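Local coordinates for protein putative S41 protease (Bacteroides fragilis NCTC 9343, PDB 3K50) that is of unconfirmed function but probably cleaves peptide bonds as a serine protease of family S41, carrying a PDZ-like domain beside its protease core, at residues P334-H337 / F342-N345; S21-E26 / K51-M56; L192-F197 / L239-L244. One frame throughout, in Å; residues are numbered along the deposited sequence.

Contact 1: P334-H337 / F342-N345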
loop_
_atom_site.group_PDB
_atom_site.type_symbol
_atom_site.label_atom_id
_atom_site.label_comp_id
_atom_site.label_asym_id
_atom_site.label_seq_id
_atom_site.Cartn_x
_atom_site.Cartn_y
_atom_site.Cartn_z
ATOM N N PRO A 334 -2.516 10.811 -12.336
ATOM C CA PRO A 334 -1.789 12.052 -12.063
ATOM C C PRO A 334 -1.804 13.093 -13.195
ATOM O O PRO A 334 -1.682 12.737 -14.372
ATOM C CB PRO A 334 -0.361 11.585 -11.865
ATOM C CG PRO A 334 -0.261 10.317 -12.629
ATOM C CD PRO A 334 -1.603 9.679 -12.625
ATOM N N PHE A 335 -1.979 14.363 -12.817
ATOM C CA PHE A 335 -1.903 15.480 -13.731
ATOM C C PHE A 335 -0.928 16.447 -13.051
ATOM O O PHE A 335 -1.124 16.804 -11.895
ATOM C CB PHE A 335 -3.279 16.110 -13.960
ATOM C CG PHE A 335 -4.257 15.195 -14.631
ATOM C CD1 PHE A 335 -5.032 14.327 -13.896
ATOM C CD2 PHE A 335 -4.372 15.189 -16.019
ATOM C CE1 PHE A 335 -5.953 13.465 -14.541
ATOM C CE2 PHE A 335 -5.240 14.316 -16.660
ATOM C CZ PHE A 335 -6.005 13.423 -15.904
ATOM N N VAL A 336 0.133 16.821 -13.746
ATOM C CA VAL A 336 1.165 17.728 -13.207
ATOM C C VAL A 336 0.876 19.148 -13.603
ATOM O O VAL A 336 0.589 19.402 -14.782
ATOM C CB VAL A 336 2.566 17.339 -13.714
ATOM C CG1 VAL A 336 3.644 18.091 -12.957
ATOM C CG2 VAL A 336 2.793 15.852 -13.523
ATOM N N HIS A 337 0.898 20.081 -12.640
ATOM C CA HIS A 337 0.656 21.495 -12.948
ATOM C C HIS A 337 1.784 21.952 -13.885
ATOM O O HIS A 337 2.915 21.549 -13.683
ATOM C CB HIS A 337 0.676 22.384 -11.717
ATOM C CG HIS A 337 0.184 23.781 -11.964
ATOM N ND1 HIS A 337 0.989 24.781 -12.473
ATOM C CD2 HIS A 337 -1.024 24.361 -11.739
ATOM C CE1 HIS A 337 0.291 25.899 -12.589
ATOM N NE2 HIS A 337 -0.927 25.681 -12.118
ATOM N N PHE A 342 3.127 20.864 -8.488
ATOM C CA PHE A 342 2.380 19.913 -7.690
ATOM C C PHE A 342 1.715 18.959 -8.664
ATOM O O PHE A 342 1.656 19.210 -9.866
ATOM C CB PHE A 342 1.356 20.570 -6.767
ATOM C CG PHE A 342 0.201 21.246 -7.473
ATOM C CD1 PHE A 342 -0.960 20.551 -7.771
ATOM C CD2 PHE A 342 0.252 22.598 -7.743
ATOM C CE1 PHE A 342 -2.051 21.199 -8.346
ATOM C CE2 PHE A 342 -0.811 23.260 -8.328
ATOM C CZ PHE A 342 -1.970 22.567 -8.634
ATOM N N ILE A 343 1.261 17.854 -8.119
ATOM C CA ILE A 343 0.574 16.805 -8.864
ATOM C C ILE A 343 -0.830 16.685 -8.290
ATOM O O ILE A 343 -0.984 16.593 -7.051
ATOM C CB ILE A 343 1.230 15.436 -8.683
ATOM C CG1 ILE A 343 2.704 15.436 -9.132
ATOM C CG2 ILE A 343 0.413 14.343 -9.446
ATOM C CD1 ILE A 343 3.467 14.236 -8.639
ATOM N N LEU A 344 -1.811 16.719 -9.199
ATOM C CA LEU A 344 -3.238 16.482 -8.919
ATOM C C LEU A 344 -3.517 15.034 -9.272
ATOM O O LEU A 344 -3.447 14.675 -10.447
ATOM C CB LEU A 344 -4.131 17.355 -9.777
ATOM C CG LEU A 344 -5.660 17.081 -9.765
ATOM C CD1 LEU A 344 -6.170 17.089 -8.307
ATOM C CD2 LEU A 344 -6.436 18.105 -10.600
ATOM N N ASN A 345 -3.709 14.195 -8.248
ATOM C CA ASN A 345 -4.089 12.799 -8.414
ATOM C C ASN A 345 -5.614 12.829 -8.414
ATOM O O ASN A 345 -6.237 12.980 -7.364
ATOM C CB ASN A 345 -3.518 11.935 -7.311
ATOM C CG ASN A 345 -2.004 11.709 -7.475
ATOM O OD1 ASN A 345 -1.183 12.207 -6.692
ATOM N ND2 ASN A 345 -1.642 11.016 -8.528
#

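Contact 2: S21-E26 / K51-M56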
loop_
_atom_site.group_PDB
_atom_site.type_symbol
_atom_site.label_atom_id
_atom_site.label_comp_id
_atom_site.label_asym_id
_atom_site.label_seq_id
_atom_site.Cartn_x
_atom_site.Cartn_y
_atom_site.Cartn_z
ATOM N N SER A 21 -9.794 23.841 -14.563
ATOM C CA SER A 21 -9.894 23.399 -15.943
ATOM C C SER A 21 -9.584 21.924 -16.105
ATOM O O SER A 21 -10.409 21.230 -16.655
ATOM C CB SER A 21 -9.019 24.261 -16.854
ATOM O OG SER A 21 -7.686 24.250 -16.408
ATOM N N VAL A 22 -8.433 21.440 -15.628
ATOM C CA VAL A 22 -8.121 20.035 -15.699
ATOM C C VAL A 22 -9.265 19.211 -15.068
ATOM O O VAL A 22 -9.600 18.163 -15.591
ATOM C CB VAL A 22 -6.747 19.723 -15.075
ATOM C CG1 VAL A 22 -6.730 20.110 -13.608
ATOM C CG2 VAL A 22 -6.408 18.232 -15.264
HETATM N N MSE A 23 -9.906 19.701 -13.996
HETATM C CA MSE A 23 -10.984 18.927 -13.359
HETATM C C MSE A 23 -12.263 18.940 -14.202
HETATM O O MSE A 23 -12.897 17.936 -14.389
HETATM C CB MSE A 23 -11.299 19.458 -11.930
HETATM C CG MSE A 23 -10.275 19.015 -10.887
HETATM SE SE MSE A 23 -10.768 19.651 -9.087
HETATM C CE MSE A 23 -12.283 18.452 -8.713
ATOM N N ARG A 24 -12.649 20.096 -14.706
ATOM C CA ARG A 24 -13.889 20.159 -15.471
ATOM C C ARG A 24 -13.766 19.272 -16.763
ATOM O O ARG A 24 -14.750 18.745 -17.238
ATOM C CB ARG A 24 -14.332 21.625 -15.689
ATOM C CG ARG A 24 -14.853 22.222 -14.381
ATOM C CD ARG A 24 -15.417 23.643 -14.449
ATOM N NE ARG A 24 -15.781 24.196 -13.132
ATOM C CZ ARG A 24 -16.889 23.920 -12.449
ATOM N NH1 ARG A 24 -17.814 23.097 -12.914
ATOM N NH2 ARG A 24 -17.079 24.490 -11.271
ATOM N N GLN A 25 -12.551 19.060 -17.272
ATOM C CA GLN A 25 -12.378 18.256 -18.457
ATOM C C GLN A 25 -12.211 16.778 -18.128
ATOM O O GLN A 25 -12.817 15.935 -18.786
ATOM C CB GLN A 25 -11.163 18.747 -19.283
ATOM C CG GLN A 25 -10.757 17.793 -20.481
ATOM C CD GLN A 25 -11.885 17.469 -21.515
ATOM O OE1 GLN A 25 -12.008 16.321 -21.965
ATOM N NE2 GLN A 25 -12.708 18.472 -21.866
ATOM N N GLU A 26 -11.417 16.464 -17.104
ATOM C CA GLU A 26 -10.972 15.094 -16.861
ATOM C C GLU A 26 -11.584 14.319 -15.704
ATOM O O GLU A 26 -11.421 13.115 -15.641
ATOM C CB GLU A 26 -9.471 15.118 -16.558
ATOM C CG GLU A 26 -8.590 15.819 -17.555
ATOM C CD GLU A 26 -8.440 15.087 -18.874
ATOM O OE1 GLU A 26 -8.871 13.945 -18.983
ATOM O OE2 GLU A 26 -7.869 15.667 -19.812
ATOM N N LYS A 51 -12.923 21.917 -1.806
ATOM C CA LYS A 51 -14.168 22.612 -2.120
ATOM C C LYS A 51 -14.753 22.214 -3.467
ATOM O O LYS A 51 -15.966 22.322 -3.655
ATOM C CB LYS A 51 -13.994 24.172 -2.145
ATOM C CG LYS A 51 -13.883 24.926 -0.785
ATOM N N ALA A 52 -13.913 21.778 -4.404
ATOM C CA ALA A 52 -14.364 21.445 -5.779
ATOM C C ALA A 52 -14.765 19.994 -6.014
ATOM O O ALA A 52 -15.481 19.695 -6.958
ATOM C CB ALA A 52 -13.242 21.806 -6.783
ATOM N N VAL A 53 -14.279 19.066 -5.218
ATOM C CA VAL A 53 -14.625 17.671 -5.432
ATOM C C VAL A 53 -16.122 17.425 -5.233
ATOM O O VAL A 53 -16.794 18.176 -4.588
ATOM C CB VAL A 53 -13.868 16.701 -4.492
ATOM C CG1 VAL A 53 -12.356 16.656 -4.850
ATOM C CG2 VAL A 53 -14.156 17.051 -3.037
ATOM N N ALA A 54 -16.596 16.352 -5.832
ATOM C CA ALA A 54 -17.934 15.827 -5.670
ATOM C C ALA A 54 -18.002 15.238 -4.260
ATOM O O ALA A 54 -17.001 14.802 -3.735
ATOM C CB ALA A 54 -18.182 14.731 -6.686
ATOM N N SER A 55 -19.188 15.214 -3.656
ATOM C CA SER A 55 -19.327 14.675 -2.296
ATOM C C SER A 55 -18.963 13.210 -2.193
ATOM O O SER A 55 -18.623 12.762 -1.114
ATOM C CB SER A 55 -20.726 14.873 -1.772
ATOM O OG SER A 55 -21.041 16.245 -1.784
HETATM N N MSE A 56 -18.999 12.494 -3.323
HETATM C CA MSE A 56 -18.630 11.063 -3.346
HETATM C C MSE A 56 -17.142 10.885 -3.187
HETATM O O MSE A 56 -16.692 9.808 -2.833
HETATM C CB MSE A 56 -19.058 10.400 -4.643
HETATM C CG MSE A 56 -20.590 10.381 -4.913
HETATM SE SE MSE A 56 -21.247 11.939 -5.766
HETATM C CE MSE A 56 -20.482 11.768 -7.657
#

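Contact 3: L192-F197 / L239-L244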
loop_
_atom_site.group_PDB
_atom_site.type_symbol
_atom_site.label_atom_id
_atom_site.label_comp_id
_atom_site.label_asym_id
_atom_site.label_seq_id
_atom_site.Cartn_x
_atom_site.Cartn_y
_atom_site.Cartn_z
ATOM N N LEU A 192 4.197 -13.427 -0.760
ATOM C CA LEU A 192 4.686 -12.202 -1.345
ATOM C C LEU A 192 4.192 -10.965 -0.623
ATOM O O LEU A 192 3.001 -10.711 -0.576
ATOM C CB LEU A 192 4.250 -12.112 -2.815
ATOM C CG LEU A 192 4.624 -10.887 -3.664
ATOM C CD1 LEU A 192 6.129 -10.871 -3.932
ATOM C CD2 LEU A 192 3.884 -10.907 -4.952
HETATM N N MSE A 193 5.145 -10.182 -0.125
HETATM C CA MSE A 193 4.897 -8.862 0.451
HETATM C C MSE A 193 5.168 -7.833 -0.680
HETATM O O MSE A 193 6.314 -7.525 -0.966
HETATM C CB MSE A 193 5.761 -8.648 1.687
HETATM C CG MSE A 193 5.276 -7.588 2.594
HETATM SE SE MSE A 193 5.041 -5.750 1.931
HETATM C CE MSE A 193 4.178 -5.069 3.559
ATOM N N TYR A 194 4.083 -7.374 -1.334
ATOM C CA TYR A 194 4.125 -6.482 -2.504
ATOM C C TYR A 194 3.559 -5.159 -2.062
ATOM O O TYR A 194 2.366 -5.061 -1.775
ATOM C CB TYR A 194 3.279 -7.051 -3.643
ATOM C CG TYR A 194 3.294 -6.237 -4.940
ATOM C CD1 TYR A 194 4.418 -6.158 -5.697
ATOM C CD2 TYR A 194 2.137 -5.648 -5.434
ATOM C CE1 TYR A 194 4.431 -5.441 -6.943
ATOM C CE2 TYR A 194 2.120 -4.941 -6.652
ATOM C CZ TYR A 194 3.256 -4.853 -7.399
ATOM O OH TYR A 194 3.246 -4.177 -8.593
ATOM N N ASN A 195 4.392 -4.129 -2.017
ATOM C CA ASN A 195 3.977 -2.908 -1.283
ATOM C C ASN A 195 3.496 -1.713 -2.080
ATOM O O ASN A 195 3.034 -0.769 -1.491
ATOM C CB ASN A 195 5.124 -2.473 -0.340
ATOM C CG ASN A 195 4.619 -1.776 0.927
ATOM O OD1 ASN A 195 3.671 -2.223 1.535
ATOM N ND2 ASN A 195 5.229 -0.662 1.280
ATOM N N GLU A 196 3.587 -1.765 -3.405
ATOM C CA GLU A 196 3.209 -0.641 -4.218
ATOM C C GLU A 196 3.044 -1.098 -5.648
ATOM O O GLU A 196 3.872 -1.837 -6.154
ATOM C CB GLU A 196 4.295 0.454 -4.151
ATOM C CG GLU A 196 3.870 1.702 -4.746
ATOM C CD GLU A 196 4.965 2.758 -4.826
ATOM O OE1 GLU A 196 6.148 2.469 -4.555
ATOM O OE2 GLU A 196 4.607 3.893 -5.192
ATOM N N PHE A 197 1.934 -0.697 -6.280
ATOM C CA PHE A 197 1.716 -1.009 -7.689
ATOM C C PHE A 197 2.469 0.034 -8.530
ATOM O O PHE A 197 1.894 1.017 -9.029
ATOM C CB PHE A 197 0.208 -1.043 -8.010
ATOM C CG PHE A 197 -0.515 -2.210 -7.365
ATOM C CD1 PHE A 197 -0.845 -2.179 -6.049
ATOM C CD2 PHE A 197 -0.850 -3.332 -8.099
ATOM C CE1 PHE A 197 -1.475 -3.259 -5.450
ATOM C CE2 PHE A 197 -1.479 -4.410 -7.510
ATOM C CZ PHE A 197 -1.780 -4.374 -6.174
ATOM N N LEU A 239 -2.841 0.442 -12.458
ATOM C CA LEU A 239 -3.706 -0.662 -12.802
ATOM C C LEU A 239 -3.036 -1.626 -13.755
ATOM O O LEU A 239 -3.406 -2.777 -13.777
ATOM C CB LEU A 239 -5.076 -0.192 -13.357
ATOM C CG LEU A 239 -5.992 0.478 -12.296
ATOM C CD1 LEU A 239 -7.319 0.881 -12.896
ATOM C CD2 LEU A 239 -6.240 -0.392 -11.085
ATOM N N ASP A 240 -2.032 -1.186 -14.505
ATOM C CA ASP A 240 -1.340 -2.105 -15.395
ATOM C C ASP A 240 -0.527 -3.107 -14.545
ATOM O O ASP A 240 -0.402 -4.274 -14.909
ATOM C CB ASP A 240 -0.542 -1.324 -16.447
ATOM C CG ASP A 240 -1.517 -0.506 -17.471
ATOM O OD1 ASP A 240 -2.505 -1.079 -18.041
ATOM O OD2 ASP A 240 -1.304 0.718 -17.681
ATOM N N CYS A 241 0.023 -2.648 -13.425
ATOM C CA CYS A 241 0.694 -3.533 -12.468
ATOM C C CYS A 241 -0.314 -4.503 -11.907
ATOM O O CYS A 241 -0.026 -5.685 -11.784
ATOM C CB CYS A 241 1.349 -2.742 -11.319
ATOM S SG CYS A 241 2.720 -1.728 -11.906
ATOM N N ALA A 242 -1.501 -4.003 -11.576
ATOM C CA ALA A 242 -2.541 -4.859 -11.035
ATOM C C ALA A 242 -2.982 -5.960 -12.029
ATOM O O ALA A 242 -3.189 -7.078 -11.638
ATOM C CB ALA A 242 -3.751 -4.023 -10.574
ATOM N N GLN A 243 -3.103 -5.616 -13.304
ATOM C CA GLN A 243 -3.446 -6.556 -14.339
ATOM C C GLN A 243 -2.382 -7.609 -14.430
ATOM O O GLN A 243 -2.702 -8.758 -14.593
ATOM C CB GLN A 243 -3.605 -5.837 -15.690
ATOM C CG GLN A 243 -4.059 -6.768 -16.820
ATOM C CD GLN A 243 -4.068 -6.099 -18.175
ATOM O OE1 GLN A 243 -3.426 -5.065 -18.356
ATOM N NE2 GLN A 243 -4.752 -6.709 -19.143
ATOM N N LEU A 244 -1.120 -7.213 -14.410
ATOM C CA LEU A 244 -0.008 -8.186 -14.462
ATOM C C LEU A 244 -0.090 -9.217 -13.302
ATOM O O LEU A 244 -0.113 -10.433 -13.530
ATOM C CB LEU A 244 1.352 -7.460 -14.434
ATOM C CG LEU A 244 2.623 -8.340 -14.322
ATOM C CD1 LEU A 244 2.729 -9.340 -15.467
ATOM C CD2 LEU A 244 3.899 -7.549 -14.201
#

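Contact 1: P334-H337 / F342-N345
Phe335 and Leu344 form the hydrogen-bonded pair of an antiparallel beta hairpin made by strands 330-336 and 342-352, near the protein surface. Phe335 N donates to Leu344 O and Leu344 N donates to Phe335 O, each at 2.8 Å. The first bond is the less straight, 149° at the hydrogen, and its donor is tilted from the carbonyl plane. His337 N closes the ladder toward the turn with a nearly linear bond to Phe342 O, 3.0 Å. The non-hydrogen-bonded pairs, Pro334 with Asn345 and Val336 with Ile343, put their side chains on one face. There the ring carbon CB of Pro334 lies 3.7 Å from Ile343 CG2. Phe335 and Leu344 occupy the other face. Beyond the last bridge, His337 CB sits over one face of the Phe342 ring, 4.0 Å from the ring centroid, a CH-pi contact. Phe342 CG stands between its backbone N and carbonyl carbon (chi1 67°), which brings the ring beneath that CB. The two rings meet obliquely, with planes 38° apart. His337 ND1 is hydrogen-bonded within the turn to Thr339 N, which limits the rotation of the imidazole. Helix 18-26 packs on Phe335 and Leu344, and helix 45-52 touches Phe342 and Leu344. Strand 62-65 pairs with strand 342-352 through Ile343 and Asn345.

Contact 2: S21-E26 / K51-M56
Met23, a selenomethionine, reaches from helix 18-26 to Ala52 and Val53 at the C-terminal end of helix 45-52. The first segment starts with Ser21, which takes no part across the contact; its OG is bonded to Trp18 O. Val22 follows and turns to the beta hairpin, touching Phe335 and Leu344. Met23 comes next and makes the whole contact from this side. Its CG lies anti to the carbonyl carbon (chi1 -77°), and the chain runs extended to the selenium. A bend at the last torsion (chi3 73°) then lays the methyl CE against the other segment. CE is 4.0 Å from Ala52 CB and 3.9 Å from Ala52 O. SE also lies 4.0 Å from Ala52 CB, so the methyl of Ala52 meets both atoms at the end of the chain. CE further approaches Val53 CG1 at 4.3 Å, although Val53 CB points away from the helix. Val53 is the first residue to leave helical backbone angles. Arg24, one step on, is held elsewhere: NE pairs with Asp20 in a salt bridge, and NH2 bonds to Pro34 O. Glu26 ends the segment with a salt bridge to Arg268. Phe48 and Leu49 of helix 45-52, with Leu344 and Leu346 of the hairpin, also surround Met23. The chemistry is therefore that of a small buried apolar patch: one selenoether side chain rests by van der Waals contact on the methyl of Ala52 and the backbone at the helix end, with Val53 CG1 farther off. No polar bond holds the two segments together.

Contact 3: L192-F197 / L239-L244
Phe197 and Tyr194 bring two aromatic side chains from the end of strand 187-194 and the loop after it against Cys241 and Ala242 of helix 239-249. The Tyr194 side chain leaves with CG trans to the main-chain nitrogen (chi1 -177°), which sends the phenol toward the helix. Its OH touches Cys241 CB at 3.6 Å. Phe197 differs: its CG is anti to the carbonyl carbon (chi1 -69°). Its ring is turned edge-on to the helix, with CD2 3.6 Å from Ala242 N and CE2 3.8 Å from Ala242 CB. Phe197 CB meets Cys241 CB at 3.9 Å. The sulfur of Cys241 lies by the backbone instead, with SG 3.8 Å from Phe197 C. Within the first segment, Tyr194 CE2 stands 3.6 Å above the plane of the Phe197 ring, over its centre. Phe197 CD2 lies in turn at the edge of the Tyr194 ring. The two aromatic groups thus brace each other as they meet the helix. All four touching residues are buried. A helix packed on a strand end and its following loop is consistent with the ClpP/crotonase-like core of family S41. Strand 187-194 lies between strands 176-184 and 226-230 in the mixed sheet. Helix 304-312 packs on Phe197, and Asn209 of helix 207-221 touches Cys241.

Overall arrangement
Contacts 1 and 2 belong to one packed region, with centres 13 Å apart. Leu344 CD2 of contact 1 lies 3.6 Å from Val22 CG1 of contact 2, and Phe335 CD2 lies 3.7 Å from Val22 CG2. The N-terminal helices thus rest on a hairpin that belongs to the S41 peptidase region, far along the chain. Contact 3 is separate. It lies in the interior, its centre about 9 Å from the centre of the chain. Its centre is about 22 Å from that of contact 1 and 27 Å from that of contact 2, and it touches neither. Contacts 1 and 3 nevertheless share the S41 peptidase region, which probably carries the peptidase activity.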